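Side-chain contacts in serine-tRNA ligase (Naegleria fowleri, PDB 6BLJ), which probably charges serine-accepting tRNA with serine through an adenylate intermediate, as class II seryl-tRNA synthetases do, and here holds adenosine monophosphate: residues Asn22-Ile25 / Ile26-Ser29; Ile67-Glu70 / Val71-Met75; Thr414-Gln417 / Thr418-Glu422. All coordinates share one frame; numbering follows the deposited sequence.

Contact 1 (Asn22-Ile25 / Ile26-Ser29)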
loop_
_atom_site.group_PDB
_atom_site.type_symbol
_atom_site.label_atom_id
_atom_site.label_comp_id
_atom_site.label_asym_id
_atom_site.label_seq_id
_atom_site.Cartn_x
_atom_site.Cartn_y
_atom_site.Cartn_z
ATOM N N ASN A 22 2.448 -6.737 -39.045
ATOM C CA ASN A 22 1.076 -7.229 -39.096
ATOM C C ASN A 22 0.315 -6.748 -37.863
ATOM O O ASN A 22 0.137 -7.515 -36.905
ATOM C CB ASN A 22 1.061 -8.759 -39.174
ATOM C CG ASN A 22 -0.278 -9.309 -39.630
ATOM O OD1 ASN A 22 -1.310 -8.651 -39.502
ATOM N ND2 ASN A 22 -0.266 -10.527 -40.163
ATOM N N PRO A 23 -0.103 -5.480 -37.825
ATOM C CA PRO A 23 -0.732 -4.956 -36.603
ATOM C C PRO A 23 -2.038 -5.639 -36.242
ATOM O O PRO A 23 -2.417 -5.628 -35.065
ATOM C CB PRO A 23 -0.940 -3.466 -36.919
ATOM C CG PRO A 23 -0.860 -3.362 -38.403
ATOM C CD PRO A 23 0.072 -4.439 -38.853
ATOM N N GLU A 24 -2.739 -6.241 -37.208
ATOM C CA GLU A 24 -3.994 -6.916 -36.881
ATOM C C GLU A 24 -3.766 -8.100 -35.947
ATOM O O GLU A 24 -4.641 -8.436 -35.140
ATOM C CB GLU A 24 -4.706 -7.364 -38.166
ATOM C CG GLU A 24 -6.079 -7.966 -37.917
ATOM C CD GLU A 24 -7.049 -6.985 -37.286
ATOM O OE1 GLU A 24 -6.841 -5.760 -37.412
ATOM O OE2 GLU A 24 -8.008 -7.442 -36.634
ATOM N N ILE A 25 -2.588 -8.716 -36.011
ATOM C CA ILE A 25 -2.242 -9.765 -35.057
ATOM C C ILE A 25 -2.260 -9.212 -33.639
ATOM O O ILE A 25 -2.729 -9.872 -32.700
ATOM C CB ILE A 25 -0.869 -10.362 -35.419
ATOM C CG1 ILE A 25 -1.003 -11.262 -36.641
ATOM C CG2 ILE A 25 -0.272 -11.160 -34.254
ATOM C CD1 ILE A 25 0.313 -11.705 -37.175
ATOM N N ILE A 26 -1.759 -7.988 -33.461
ATOM C CA ILE A 26 -1.734 -7.366 -32.143
ATOM C C ILE A 26 -3.139 -6.963 -31.710
ATOM O O ILE A 26 -3.495 -7.080 -30.529
ATOM C CB ILE A 26 -0.776 -6.161 -32.138
ATOM C CG1 ILE A 26 0.523 -6.508 -32.875
ATOM C CG2 ILE A 26 -0.476 -5.741 -30.699
ATOM C CD1 ILE A 26 1.508 -5.338 -33.016
ATOM N N ARG A 27 -3.957 -6.467 -32.646
ATOM C CA ARG A 27 -5.339 -6.152 -32.294
ATOM C C ARG A 27 -6.080 -7.410 -31.866
ATOM O O ARG A 27 -6.798 -7.406 -30.858
ATOM C CB ARG A 27 -6.057 -5.483 -33.466
ATOM C CG ARG A 27 -5.555 -4.080 -33.747
ATOM C CD ARG A 27 -6.442 -3.346 -34.742
ATOM N NE ARG A 27 -5.719 -2.239 -35.356
ATOM C CZ ARG A 27 -5.084 -2.323 -36.521
ATOM N NH1 ARG A 27 -5.098 -3.457 -37.210
ATOM N NH2 ARG A 27 -4.444 -1.270 -36.996
ATOM N N GLU A 28 -5.891 -8.498 -32.612
ATOM C CA GLU A 28 -6.542 -9.753 -32.264
ATOM C C GLU A 28 -6.082 -10.255 -30.899
ATOM O O GLU A 28 -6.894 -10.763 -30.116
ATOM C CB GLU A 28 -6.279 -10.798 -33.352
ATOM C CG GLU A 28 -7.190 -12.020 -33.277
ATOM C CD GLU A 28 -8.668 -11.674 -33.440
ATOM O OE1 GLU A 28 -9.508 -12.368 -32.832
ATOM O OE2 GLU A 28 -8.988 -10.714 -34.175
ATOM N N SER A 29 -4.790 -10.109 -30.584
ATOM C CA SER A 29 -4.303 -10.523 -29.267
ATOM C C SER A 29 -4.939 -9.677 -28.171
ATOM O O SER A 29 -5.321 -10.199 -27.115
ATOM C CB SER A 29 -2.771 -10.437 -29.209
ATOM O OG SER A 29 -2.246 -10.899 -27.965
#

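Contact 2 (Ile67-Glu70 / Val71-Met75)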
loop_
_atom_site.group_PDB
_atom_site.type_symbol
_atom_site.label_atom_id
_atom_site.label_comp_id
_atom_site.label_asym_id
_atom_site.label_seq_id
_atom_site.Cartn_x
_atom_site.Cartn_y
_atom_site.Cartn_z
ATOM N N ILE A 67 24.692 26.215 -46.032
ATOM C CA ILE A 67 25.370 27.446 -45.638
ATOM C C ILE A 67 26.876 27.301 -45.838
ATOM O O ILE A 67 27.532 28.193 -46.392
ATOM C CB ILE A 67 25.033 27.813 -44.179
ATOM C CG1 ILE A 67 23.553 28.201 -44.027
ATOM C CG2 ILE A 67 25.940 28.949 -43.703
ATOM C CD1 ILE A 67 23.108 28.365 -42.565
ATOM N N SER A 68 27.451 26.178 -45.388
ATOM C CA SER A 68 28.905 26.037 -45.459
ATOM C C SER A 68 29.396 26.003 -46.899
ATOM O O SER A 68 30.484 26.512 -47.188
ATOM C CB SER A 68 29.357 24.779 -44.712
ATOM O OG SER A 68 28.523 23.683 -45.022
ATOM N N LYS A 69 28.608 25.427 -47.813
ATOM C CA LYS A 69 28.998 25.428 -49.222
ATOM C C LYS A 69 29.005 26.845 -49.786
ATOM O O LYS A 69 29.928 27.222 -50.521
ATOM C CB LYS A 69 28.073 24.533 -50.051
ATOM C CG LYS A 69 28.324 24.655 -51.564
ATOM C CD LYS A 69 28.406 23.304 -52.264
ATOM C CE LYS A 69 28.657 23.473 -53.766
ATOM N NZ LYS A 69 29.905 24.250 -54.080
ATOM N N GLU A 70 28.001 27.653 -49.424
ATOM C CA GLU A 70 27.978 29.038 -49.885
ATOM C C GLU A 70 29.142 29.817 -49.297
ATOM O O GLU A 70 29.813 30.578 -50.011
ATOM C CB GLU A 70 26.645 29.700 -49.518
ATOM C CG GLU A 70 26.575 31.202 -49.808
ATOM C CD GLU A 70 26.729 31.547 -51.287
ATOM O OE1 GLU A 70 26.589 30.647 -52.146
ATOM O OE2 GLU A 70 26.983 32.734 -51.587
ATOM N N VAL A 71 29.410 29.625 -48.002
ATOM C CA VAL A 71 30.572 30.263 -47.383
ATOM C C VAL A 71 31.851 29.823 -48.083
ATOM O O VAL A 71 32.747 30.638 -48.344
ATOM C CB VAL A 71 30.621 29.950 -45.875
ATOM C CG1 VAL A 71 31.910 30.508 -45.267
ATOM C CG2 VAL A 71 29.386 30.503 -45.166
ATOM N N GLY A 72 31.952 28.529 -48.409
ATOM C CA GLY A 72 33.142 28.032 -49.087
ATOM C C GLY A 72 33.344 28.649 -50.460
ATOM O O GLY A 72 34.474 28.980 -50.846
ATOM N N ASN A 73 32.258 28.806 -51.222
ATOM C CA ASN A 73 32.379 29.426 -52.539
ATOM C C ASN A 73 32.774 30.895 -52.422
ATOM O O ASN A 73 33.567 31.403 -53.231
ATOM C CB ASN A 73 31.068 29.278 -53.319
ATOM C CG ASN A 73 30.783 27.838 -53.734
ATOM O OD1 ASN A 73 31.698 27.049 -53.973
ATOM N ND2 ASN A 73 29.509 27.497 -53.831
ATOM N N ARG A 74 32.239 31.592 -51.415
ATOM C CA ARG A 74 32.582 32.998 -51.223
ATOM C C ARG A 74 34.057 33.161 -50.874
ATOM O O ARG A 74 34.717 34.085 -51.368
ATOM C CB ARG A 74 31.693 33.621 -50.144
ATOM C CG ARG A 74 30.237 33.856 -50.580
ATOM C CD ARG A 74 29.428 34.563 -49.491
ATOM N NE ARG A 74 27.999 34.628 -49.799
ATOM C CZ ARG A 74 27.119 35.354 -49.111
ATOM N NH1 ARG A 74 27.523 36.081 -48.076
ATOM N NH2 ARG A 74 25.836 35.354 -49.451
ATOM N N MET A 75 34.603 32.259 -50.049
ATOM C CA MET A 75 36.014 32.366 -49.681
ATOM C C MET A 75 36.926 32.118 -50.885
ATOM O O MET A 75 37.949 32.790 -51.042
ATOM C CB MET A 75 36.339 31.387 -48.548
ATOM C CG MET A 75 35.466 31.536 -47.294
ATOM S SD MET A 75 35.377 33.208 -46.586
ATOM C CE MET A 75 34.742 32.815 -44.951
HETATM O O HOH W 1 24.849 34.342 -51.726
#

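Contact 3 (Thr414-Gln417 / Thr418-Glu422)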
loop_
_atom_site.group_PDB
_atom_site.type_symbol
_atom_site.label_atom_id
_atom_site.label_comp_id
_atom_site.label_asym_id
_atom_site.label_seq_id
_atom_site.Cartn_x
_atom_site.Cartn_y
_atom_site.Cartn_z
ATOM N N THR A 414 7.629 -16.201 -23.620
ATOM C CA THR A 414 8.525 -15.924 -24.746
ATOM C C THR A 414 9.522 -14.832 -24.372
ATOM O O THR A 414 10.248 -15.000 -23.384
ATOM C CB THR A 414 7.740 -15.620 -26.039
ATOM O OG1 THR A 414 6.973 -14.415 -25.939
ATOM C CG2 THR A 414 6.808 -16.789 -26.364
ATOM N N ASP A 415 9.579 -13.711 -25.107
ATOM C CA ASP A 415 10.608 -12.710 -24.821
ATOM C C ASP A 415 10.056 -11.461 -24.134
ATOM O O ASP A 415 10.719 -10.418 -24.132
ATOM C CB ASP A 415 11.400 -12.348 -26.086
ATOM C CG ASP A 415 10.579 -11.640 -27.153
ATOM O OD1 ASP A 415 9.430 -11.209 -26.896
ATOM O OD2 ASP A 415 11.110 -11.532 -28.284
ATOM N N TYR A 416 8.868 -11.552 -23.527
ATOM C CA TYR A 416 8.291 -10.382 -22.871
ATOM C C TYR A 416 9.194 -9.868 -21.754
ATOM O O TYR A 416 9.469 -8.665 -21.670
ATOM C CB TYR A 416 6.900 -10.720 -22.330
ATOM C CG TYR A 416 6.178 -9.568 -21.662
ATOM C CD1 TYR A 416 6.415 -9.278 -20.329
ATOM C CD2 TYR A 416 5.232 -8.799 -22.346
ATOM C CE1 TYR A 416 5.765 -8.249 -19.692
ATOM C CE2 TYR A 416 4.561 -7.760 -21.701
ATOM C CZ TYR A 416 4.846 -7.500 -20.367
ATOM O OH TYR A 416 4.234 -6.486 -19.675
ATOM N N GLN A 417 9.659 -10.765 -20.872
ATOM C CA GLN A 417 10.503 -10.343 -19.753
ATOM C C GLN A 417 11.969 -10.231 -20.142
ATOM O O GLN A 417 12.685 -9.391 -19.584
ATOM C CB GLN A 417 10.365 -11.305 -18.564
ATOM C CG GLN A 417 10.349 -10.592 -17.189
ATOM C CD GLN A 417 9.109 -9.707 -17.005
ATOM O OE1 GLN A 417 7.983 -10.159 -17.201
ATOM N NE2 GLN A 417 9.319 -8.441 -16.626
ATOM N N THR A 418 12.451 -11.096 -21.042
ATOM C CA THR A 418 13.847 -11.000 -21.455
ATOM C C THR A 418 14.126 -9.669 -22.138
ATOM O O THR A 418 15.259 -9.174 -22.083
ATOM C CB THR A 418 14.230 -12.150 -22.392
ATOM O OG1 THR A 418 13.389 -12.121 -23.543
ATOM C CG2 THR A 418 14.091 -13.506 -21.696
ATOM N N ARG A 419 13.125 -9.094 -22.816
ATOM C CA ARG A 419 13.272 -7.733 -23.345
ATOM C C ARG A 419 13.511 -6.726 -22.228
ATOM O O ARG A 419 14.415 -5.887 -22.306
ATOM C CB ARG A 419 12.030 -7.335 -24.139
ATOM C CG ARG A 419 12.028 -7.834 -25.561
ATOM C CD ARG A 419 10.733 -7.488 -26.279
ATOM N NE ARG A 419 10.602 -8.313 -27.474
ATOM C CZ ARG A 419 11.159 -8.009 -28.645
ATOM N NH1 ARG A 419 11.868 -6.893 -28.780
ATOM N NH2 ARG A 419 11.001 -8.818 -29.682
ATOM N N ARG A 420 12.699 -6.791 -21.177
ATOM C CA ARG A 420 12.811 -5.824 -20.094
ATOM C C ARG A 420 14.088 -6.026 -19.287
ATOM O O ARG A 420 14.611 -5.067 -18.707
ATOM C CB ARG A 420 11.561 -5.917 -19.215
ATOM C CG ARG A 420 10.306 -5.476 -19.961
ATOM C CD ARG A 420 9.014 -6.001 -19.326
ATOM N NE ARG A 420 7.843 -5.280 -19.833
ATOM C CZ ARG A 420 7.294 -5.466 -21.033
ATOM N NH1 ARG A 420 7.789 -6.369 -21.874
ATOM N NH2 ARG A 420 6.234 -4.755 -21.394
ATOM N N LEU A 421 14.609 -7.252 -19.254
ATOM C CA LEU A 421 15.827 -7.594 -18.535
ATOM C C LEU A 421 17.060 -7.600 -19.432
ATOM O O LEU A 421 18.170 -7.825 -18.937
ATOM C CB LEU A 421 15.665 -8.964 -17.862
ATOM C CG LEU A 421 14.711 -9.063 -16.663
ATOM C CD1 LEU A 421 14.323 -10.509 -16.407
ATOM C CD2 LEU A 421 15.398 -8.482 -15.444
ATOM N N GLU A 422 16.882 -7.376 -20.730
ATOM C CA GLU A 422 17.961 -7.393 -21.726
ATOM C C GLU A 422 18.734 -8.715 -21.697
ATOM O O GLU A 422 19.969 -8.746 -21.693
ATOM C CB GLU A 422 18.897 -6.200 -21.533
ATOM C CG GLU A 422 18.211 -4.859 -21.752
ATOM C CD GLU A 422 19.186 -3.698 -21.753
ATOM O OE1 GLU A 422 20.130 -3.724 -22.569
ATOM O OE2 GLU A 422 19.023 -2.772 -20.930
#

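Contact 1 (Asn22-Ile25 / Ile26-Ser29)
Glu24 and Arg27, three residues apart on the opening turn of helix 23-32, are joined by a salt bridge in which Arg27 NH1 donates to Glu24 OE1 at 2.9 Å. The donor meets that oxygen nearly along its C-O bond, and the two side chains cross at about a right angle, their flat ends inclined by 31°. Glu24 reaches the arginine because its chain, leaving with CG anti to the backbone N (chi1 -175°), folds back at chi2. Neither partner is used up by this pair. The other oxygen, Glu24 OE2, turns to Arg31, which in the conformer of Glu28 given here, one of two, also takes up Glu28 OE2; such a shared cation would be expected to ease the closeness of the two carboxylates. Arg27 NH2, for its part, forms a salt bridge with Asp41 of helix 38-76.

Beneath these charges runs the backbone bonding of a first turn. Pro23 O accepts from Arg27 N at 3.0 Å and, weakly, from Ile26 N, while Glu28 N reaches Glu24 O at 2.8 Å. Pro23 O also lies over one face of the Arg27 guanidinium, and Pro23 CB approaches Arg27 NH2 at 4.1 Å, so the arginine lies back over Pro23. Farther out, Ile26 is buried against Leu14, Phe15, Val40 and Ile150, and Pro23 rests on Ile44. The i to i+3 ion pair near the start of the helix thus belongs to a short helix packed against the base of a long coiled-coil arm, the hallmark of the seryl-tRNA synthetase N-terminal domain.

Contact 2 (Ile67-Glu70 / Val71-Met75)
Glu70 and Arg74, one helical turn apart, form an i to i+4 salt bridge on helix 38-76, one of the two long helices of the antiparallel coiled-coil arm that marks seryl-tRNA synthetases. Their flat ends stand almost perpendicular, with 88° between carboxylate and guanidinium planes. Arg74 NE points its N-H at Glu70 OE2 over 2.8 Å, in a nearly straight bond of 162° that uses the anti lone pair of the oxygen. Seen from the arginine, that oxygen lies at the edge of the guanidinium and in its plane. The approach depends on two different chain shapes: Glu70 bends at chi2 (62°) after starting anti to its own N, whereas Arg74 runs extended from CG to NE. The rest of the guanidinium is engaged as well, since NH1 is bonded to Leu112 O and NH2 to Leu109 O, which ties this turn to the connection leading into helix 114-147.

On another side of the helix Lys69 bends at chi2 and chi4 and carries its ammonium back to the outer edge of the Asn73 amide, where Lys69 NZ stands 3.3 Å from both OD1 and ND2 of Asn73. Ile67 and Val71 supply the apolar part, meeting methyl to methyl with CG2 to CG2 at 4.1 Å; Ile67 is buried against Phe99. Regular i to i+4 backbone bonds underlie all three pairs, among them Val71 N to Ile67 O at 2.9 Å. A water completes the polar edge: it donates to Glu70 OE2 and accepts from Arg74 NH2, 2.7 Å from each, and lies in the guanidinium plane.

Contact 3 (Thr414-Gln417 / Thr418-Glu422)
The Tyr416 ring and the Arg420 guanidinium lie flat on each other, their planes only 10° apart. Their centres are 3.5 Å from one another. Arg420 NH1 sits over the centre of one ring face, Tyr416 CZ in turn over the centre of one guanidinium face, and Arg420 CZ is somewhat off the ring normal: a cation-pi stack with a small offset. At the guanidinium edge, in its plane, is Tyr416 O, which accepts from Arg420 NH1 at 2.9 Å. One residue therefore holds the arginine twice, by its ring and by its carbonyl, which fixes the rotation of the flat group. At the ring's own edge lies Gln417 OE1.

Asp415 and Arg419 pair quite differently. Arg419 NE donates to Asp415 OD1 at 3.2 Å. The oxygen is in the guanidinium plane but the nitrogen is 64° out of the carboxylate plane, and the two planes stand nearly perpendicular. A second, weak bond from Arg419 NH2 to Asp415 OD2 completes the salt bridge. The carboxylate is brought there by a first torsion of 66°, which sets CG between the backbone N and the carbonyl carbon.

Arg419 N to Asp415 O at 3.0 Å and Leu421 N to Gln417 O at 2.9 Å are the i to i+4 backbone bonds of this short, weakly bonded helix, which ends in a Schellman motif at Glu422, whose phi is positive. Gln417 NE2 is bonded to Lys257 O. The turn follows strand 404-412 in the class II core and rests on strand 436-447: Thr418 OG1 is bonded to Cys438 O and its side chain touches Phe437 and Met440, while Arg419 also packs on Phe437.

All three contacts show the same principle, side chains paired within about one helical turn, at separate stations of an elongated subunit. Contacts 1 and 2 fall in the N-terminal domain yet their centres are 52 Å apart, because helix 38-76 carries contact 2 out along the arm. Contact 3 belongs to the catalytic core, but its centre is only 20 Å from that of contact 1, with nearest atoms about 10 Å apart; the base of the arm thus lies close to the core. Contacts 2 and 3 are 51 Å apart between centres. None lines the nucleotide pocket: in contact 3 the Gln417 side chain remains about 13 Å from the bound AMP.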